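Local coordinates for protein orotidine-5-phosphate decarboxylase/orotate phosphoribosyltransferase, putative (Ompdcase-oprtase, putative) (Leishmania infantum, PDB 3QW3) that probably catalyses, through this decarboxylase domain of a bifunctional UMP synthase, the conversion of orotidine 5'-phosphate to UMP and carbon dioxide, at residues I38-A52 and V69-A83. Sequence-based numbering, arbitrary orientation.
Sequences IEQTHEYAAAYKPNA and VIRAVPAGIPVVLDA. With SO4 (sulfate ion), chain D.
The Tyr48 ring meets Val73 and Ile77 along its CD2 side. Tyr48 CD2 lies 3.6 Å from Val73 CG1, and Ile77 CG2 comes in obliquely. One face carries Ile38 CG1 of its own segment, displaced toward the rim. Tyr48 OH donates to Thr41 OG1 at 2.8 Å, which fixes the far end of the ring against helix 27-41. The His42 ring has Ile38 O at its edge, in plane, while Pro74 CG approaches it obliquely. Ile38 reaches the loop after helix 60-72 with both branches: CG2 packs on Pro74 CD at 3.6 Å, and CD1 meets Val73 CG2.

The backbones pair as parallel strands. Tyr48 N donates to Pro78 O, and Val80 N donates to Tyr48 O at 2.8 Å. Further on, Asp82 N donates to Pro50 O, and Ala52 N makes a weak bond to Asp82 O. Pro50 CD sits 3.5 Å from Val79 CG1. Ala46 O is buried against Pro78 CD without a hydrogen-bond partner.

Lys49 starts extended, then bends at chi3 (74°) and chi4 (65°). This brings Lys49 NZ to Asp82 OD2 at 2.8 Å, on the anti lone pair, in a salt bridge. Lys49 NZ also donates to sulfate O2 at 2.8 Å; the ion probably comes from the crystallisation liquor. Asp82 OD1 is held by Lys84 and Thr109, so the carboxylate is gripped at both oxygens. Asp82 and Lys84 begin the Asp-x-Lys-x-x-Asp signature of OMP decarboxylases, so this charged array is consistent with the active site of the family.

Strands 47-50 and 80-85 are parallel neighbours in the TIM barrel, with 16-20 beyond 47-50. Helix 60-72 lies in the beta-alpha-beta crossover between them. Helix 237-253 packs on Thr41 and Tyr44, helix 3-11 covers Ile77, Pro78 and Val80, and Tyr95 of the second subunit touches Ala52.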
loop_
_atom_site.group_PDB
_atom_site.type_symbol
_atom_site.label_atom_id
_atom_site.label_comp_id
_atom_site.label_asym_id
_atom_site.label_seq_id
_atom_site.Cartn_x
_atom_site.Cartn_y
_atom_site.Cartn_z
ATOM N N ILE A 38 20.030 -12.456 11.441
ATOM C CA ILE A 38 20.813 -11.228 11.590
ATOM C C ILE A 38 22.219 -11.572 12.087
ATOM O O ILE A 38 23.211 -11.078 11.547
ATOM C CB ILE A 38 20.140 -10.211 12.545
ATOM C CG1 ILE A 38 18.865 -9.641 11.912
ATOM C CG2 ILE A 38 21.101 -9.067 12.881
ATOM C CD1 ILE A 38 17.913 -9.000 12.915
ATOM N N GLU A 39 22.289 -12.436 13.097
ATOM C CA GLU A 39 23.574 -12.889 13.648
ATOM C C GLU A 39 24.452 -13.547 12.581
ATOM O O GLU A 39 25.666 -13.327 12.546
ATOM C CB GLU A 39 23.344 -13.847 14.828
ATOM N N GLN A 40 23.834 -14.332 11.703
ATOM C CA GLN A 40 24.560 -15.045 10.646
ATOM C C GLN A 40 25.043 -14.156 9.495
ATOM O O GLN A 40 26.034 -14.481 8.832
ATOM C CB GLN A 40 23.699 -16.179 10.083
ATOM C CG GLN A 40 23.447 -17.317 11.054
ATOM C CD GLN A 40 22.331 -18.236 10.601
ATOM O OE1 GLN A 40 21.383 -17.805 9.948
ATOM N NE2 GLN A 40 22.435 -19.511 10.956
ATOM N N THR A 41 24.360 -13.032 9.266
ATOM C CA THR A 41 24.540 -12.272 8.030
ATOM C C THR A 41 25.042 -10.830 8.166
ATOM O O THR A 41 25.442 -10.234 7.167
ATOM C CB THR A 41 23.227 -12.228 7.200
ATOM O OG1 THR A 41 22.202 -11.577 7.965
ATOM C CG2 THR A 41 22.777 -13.639 6.808
ATOM N N HIS A 42 25.022 -10.269 9.372
ATOM C CA HIS A 42 25.259 -8.823 9.530
ATOM C C HIS A 42 26.625 -8.330 9.034
ATOM O O HIS A 42 26.732 -7.203 8.557
ATOM C CB HIS A 42 24.995 -8.352 10.965
ATOM C CG HIS A 42 26.005 -8.836 11.956
ATOM N ND1 HIS A 42 27.102 -8.087 12.324
ATOM C CD2 HIS A 42 26.087 -9.993 12.654
ATOM C CE1 HIS A 42 27.817 -8.760 13.206
ATOM N NE2 HIS A 42 27.224 -9.920 13.424
ATOM N N GLU A 43 27.655 -9.171 9.123
ATOM C CA GLU A 43 28.983 -8.785 8.636
ATOM C C GLU A 43 28.974 -8.463 7.141
ATOM O O GLU A 43 29.808 -7.693 6.660
ATOM C CB GLU A 43 30.022 -9.872 8.944
ATOM N N TYR A 44 27.998 -9.021 6.420
ATOM C CA TYR A 44 27.925 -8.879 4.970
ATOM C C TYR A 44 26.675 -8.154 4.472
ATOM O O TYR A 44 26.423 -8.115 3.269
ATOM C CB TYR A 44 28.071 -10.253 4.303
ATOM C CG TYR A 44 29.383 -10.895 4.671
ATOM C CD1 TYR A 44 30.563 -10.506 4.040
ATOM C CD2 TYR A 44 29.455 -11.855 5.682
ATOM C CE1 TYR A 44 31.783 -11.069 4.389
ATOM C CE2 TYR A 44 30.673 -12.428 6.038
ATOM C CZ TYR A 44 31.828 -12.027 5.385
ATOM O OH TYR A 44 33.041 -12.583 5.726
ATOM N N ALA A 45 25.929 -7.552 5.394
ATOM C CA ALA A 45 24.658 -6.896 5.051
ATOM C C ALA A 45 24.800 -5.381 4.931
ATOM O O ALA A 45 25.343 -4.732 5.829
ATOM C CB ALA A 45 23.591 -7.249 6.073
ATOM N N ALA A 46 24.310 -4.833 3.821
ATOM C CA ALA A 46 24.201 -3.385 3.638
ATOM C C ALA A 46 22.904 -2.854 4.241
ATOM O O ALA A 46 22.825 -1.696 4.627
ATOM C CB ALA A 46 24.271 -3.025 2.170
ATOM N N ALA A 47 21.889 -3.713 4.296
ATOM C CA ALA A 47 20.580 -3.343 4.842
ATOM C C ALA A 47 19.814 -4.592 5.232
ATOM O O ALA A 47 20.145 -5.695 4.780
ATOM C CB ALA A 47 19.775 -2.538 3.812
ATOM N N TYR A 48 18.808 -4.411 6.090
ATOM C CA TYR A 48 17.794 -5.441 6.333
ATOM C C TYR A 48 16.430 -4.944 5.877
ATOM O O TYR A 48 16.137 -3.746 5.965
ATOM C CB TYR A 48 17.758 -5.863 7.804
ATOM C CG TYR A 48 18.955 -6.709 8.166
ATOM C CD1 TYR A 48 18.936 -8.088 7.981
ATOM C CD2 TYR A 48 20.125 -6.121 8.648
ATOM C CE1 TYR A 48 20.045 -8.870 8.285
ATOM C CE2 TYR A 48 21.236 -6.893 8.956
ATOM C CZ TYR A 48 21.189 -8.263 8.771
ATOM O OH TYR A 48 22.295 -9.032 9.070
ATOM N N LYS A 49 15.620 -5.872 5.371
ATOM C CA LYS A 49 14.284 -5.547 4.866
ATOM C C LYS A 49 13.202 -6.429 5.517
ATOM O O LYS A 49 12.844 -7.492 4.993
ATOM C CB LYS A 49 14.240 -5.653 3.333
ATOM C CG LYS A 49 12.925 -5.141 2.719
ATOM C CD LYS A 49 12.945 -5.132 1.191
ATOM C CE LYS A 49 12.833 -6.535 0.569
ATOM N NZ LYS A 49 11.553 -7.241 0.800
ATOM N N PRO A 50 12.674 -5.992 6.669
ATOM C CA PRO A 50 11.590 -6.753 7.284
ATOM C C PRO A 50 10.289 -6.661 6.488
ATOM O O PRO A 50 9.961 -5.612 5.931
ATOM C CB PRO A 50 11.426 -6.105 8.659
ATOM C CG PRO A 50 12.037 -4.773 8.537
ATOM C CD PRO A 50 13.142 -4.903 7.544
ATOM N N ASN A 51 9.588 -7.786 6.451
ATOM C CA ASN A 51 8.325 -7.953 5.743
ATOM C C ASN A 51 7.159 -7.476 6.608
ATOM O O ASN A 51 6.757 -8.166 7.548
ATOM C CB ASN A 51 8.170 -9.444 5.401
ATOM C CG ASN A 51 7.056 -9.714 4.401
ATOM O OD1 ASN A 51 7.239 -10.467 3.438
ATOM N ND2 ASN A 51 5.901 -9.117 4.627
ATOM N N ALA A 52 6.609 -6.301 6.293
ATOM C CA ALA A 52 5.558 -5.698 7.125
ATOM C C ALA A 52 4.316 -6.592 7.226
ATOM O O ALA A 52 3.672 -6.650 8.278
ATOM C CB ALA A 52 5.183 -4.304 6.607
ATOM N N VAL A 69 12.593 -6.890 16.388
ATOM C CA VAL A 69 13.479 -7.313 15.298
ATOM C C VAL A 69 14.282 -6.127 14.748
ATOM O O VAL A 69 15.488 -6.244 14.526
ATOM C CB VAL A 69 12.704 -8.072 14.172
ATOM C CG1 VAL A 69 13.587 -8.304 12.948
ATOM C CG2 VAL A 69 12.179 -9.401 14.690
ATOM N N ILE A 70 13.625 -4.985 14.554
ATOM C CA ILE A 70 14.313 -3.776 14.079
ATOM C C ILE A 70 15.401 -3.342 15.072
ATOM O O ILE A 70 16.530 -3.042 14.673
ATOM C CB ILE A 70 13.311 -2.631 13.765
ATOM C CG1 ILE A 70 12.513 -2.980 12.499
ATOM C CG2 ILE A 70 14.029 -1.285 13.611
ATOM C CD1 ILE A 70 11.345 -2.059 12.202
ATOM N N ARG A 71 15.061 -3.344 16.360
ATOM C CA ARG A 71 16.012 -2.999 17.418
ATOM C C ARG A 71 17.211 -3.960 17.429
ATOM O O ARG A 71 18.324 -3.562 17.792
ATOM C CB ARG A 71 15.308 -2.969 18.779
ATOM C CG ARG A 71 15.983 -2.098 19.827
ATOM C CD ARG A 71 15.057 -1.843 21.019
ATOM N N ALA A 72 16.981 -5.206 17.011
ATOM C CA ALA A 72 18.018 -6.250 16.967
ATOM C C ALA A 72 19.078 -6.037 15.882
ATOM O O ALA A 72 20.183 -6.579 15.971
ATOM C CB ALA A 72 17.386 -7.627 16.815
ATOM N N VAL A 73 18.741 -5.256 14.860
ATOM C CA VAL A 73 19.682 -4.965 13.783
ATOM C C VAL A 73 20.817 -4.082 14.325
ATOM O O VAL A 73 20.546 -3.036 14.920
ATOM C CB VAL A 73 18.970 -4.288 12.585
ATOM C CG1 VAL A 73 19.958 -3.905 11.504
ATOM C CG2 VAL A 73 17.883 -5.213 12.029
ATOM N N PRO A 74 22.085 -4.513 14.137
ATOM C CA PRO A 74 23.239 -3.755 14.634
ATOM C C PRO A 74 23.199 -2.285 14.256
ATOM O O PRO A 74 22.748 -1.930 13.163
ATOM C CB PRO A 74 24.425 -4.430 13.938
ATOM C CG PRO A 74 23.998 -5.822 13.758
ATOM C CD PRO A 74 22.506 -5.767 13.487
ATOM N N ALA A 75 23.667 -1.434 15.166
ATOM C CA ALA A 75 23.819 -0.019 14.867
ATOM C C ALA A 75 24.698 0.123 13.624
ATOM O O ALA A 75 25.687 -0.604 13.459
ATOM C CB ALA A 75 24.432 0.721 16.058
ATOM N N GLY A 76 24.302 1.027 12.738
ATOM C CA GLY A 76 25.044 1.283 11.509
ATOM C C GLY A 76 24.475 0.612 10.268
ATOM O O GLY A 76 24.850 0.962 9.154
ATOM N N ILE A 77 23.578 -0.355 10.453
ATOM C CA ILE A 77 22.948 -1.031 9.315
ATOM C C ILE A 77 21.501 -0.559 9.171
ATOM O O ILE A 77 20.687 -0.778 10.068
ATOM C CB ILE A 77 23.011 -2.571 9.421
ATOM C CG1 ILE A 77 24.450 -3.037 9.714
ATOM C CG2 ILE A 77 22.489 -3.211 8.118
ATOM C CD1 ILE A 77 24.585 -4.549 10.021
ATOM N N PRO A 78 21.183 0.091 8.038
ATOM C CA PRO A 78 19.841 0.656 7.871
ATOM C C PRO A 78 18.782 -0.412 7.634
ATOM O O PRO A 78 19.083 -1.486 7.115
ATOM C CB PRO A 78 19.991 1.555 6.649
ATOM C CG PRO A 78 21.102 0.943 5.858
ATOM C CD PRO A 78 22.042 0.344 6.867
ATOM N N VAL A 79 17.555 -0.098 8.039
ATOM C CA VAL A 79 16.418 -0.998 7.917
ATOM C C VAL A 79 15.415 -0.384 6.948
ATOM O O VAL A 79 15.001 0.771 7.107
ATOM C CB VAL A 79 15.751 -1.233 9.293
ATOM C CG1 VAL A 79 14.473 -2.053 9.159
ATOM C CG2 VAL A 79 16.725 -1.932 10.250
ATOM N N VAL A 80 15.037 -1.168 5.944
ATOM C CA VAL A 80 13.997 -0.782 5.005
ATOM C C VAL A 80 12.722 -1.544 5.368
ATOM O O VAL A 80 12.673 -2.763 5.250
ATOM C CB VAL A 80 14.398 -1.125 3.549
ATOM C CG1 VAL A 80 13.284 -0.710 2.577
ATOM C CG2 VAL A 80 15.731 -0.460 3.182
ATOM N N LEU A 81 11.697 -0.835 5.833
ATOM C CA LEU A 81 10.429 -1.488 6.117
ATOM C C LEU A 81 9.695 -1.686 4.794
ATOM O O LEU A 81 9.316 -0.711 4.140
ATOM C CB LEU A 81 9.585 -0.670 7.108
ATOM C CG LEU A 81 8.228 -1.270 7.497
ATOM C CD1 LEU A 81 8.368 -2.630 8.197
ATOM C CD2 LEU A 81 7.438 -0.290 8.377
ATOM N N ASP A 82 9.515 -2.943 4.393
ATOM C CA ASP A 82 8.831 -3.232 3.129
ATOM C C ASP A 82 7.332 -3.299 3.355
ATOM O O ASP A 82 6.764 -4.375 3.572
ATOM C CB ASP A 82 9.343 -4.511 2.468
ATOM C CG ASP A 82 8.985 -4.586 0.988
ATOM O OD1 ASP A 82 8.233 -3.717 0.482
ATOM O OD2 ASP A 82 9.459 -5.522 0.317
ATOM N N ALA A 83 6.719 -2.123 3.310
ATOM C CA ALA A 83 5.317 -1.933 3.656
ATOM C C ALA A 83 4.457 -1.524 2.457
ATOM O O ALA A 83 3.229 -1.628 2.518
ATOM C CB ALA A 83 5.219 -0.891 4.763
HETATM S S SO4 D . 10.621 -9.447 -2.134
HETATM O O1 SO4 D . 9.312 -9.101 -2.683
HETATM O O2 SO4 D . 11.366 -8.222 -1.858
HETATM O O3 SO4 D . 10.449 -10.208 -0.899
HETATM O O4 SO4 D . 11.349 -10.262 -3.104
#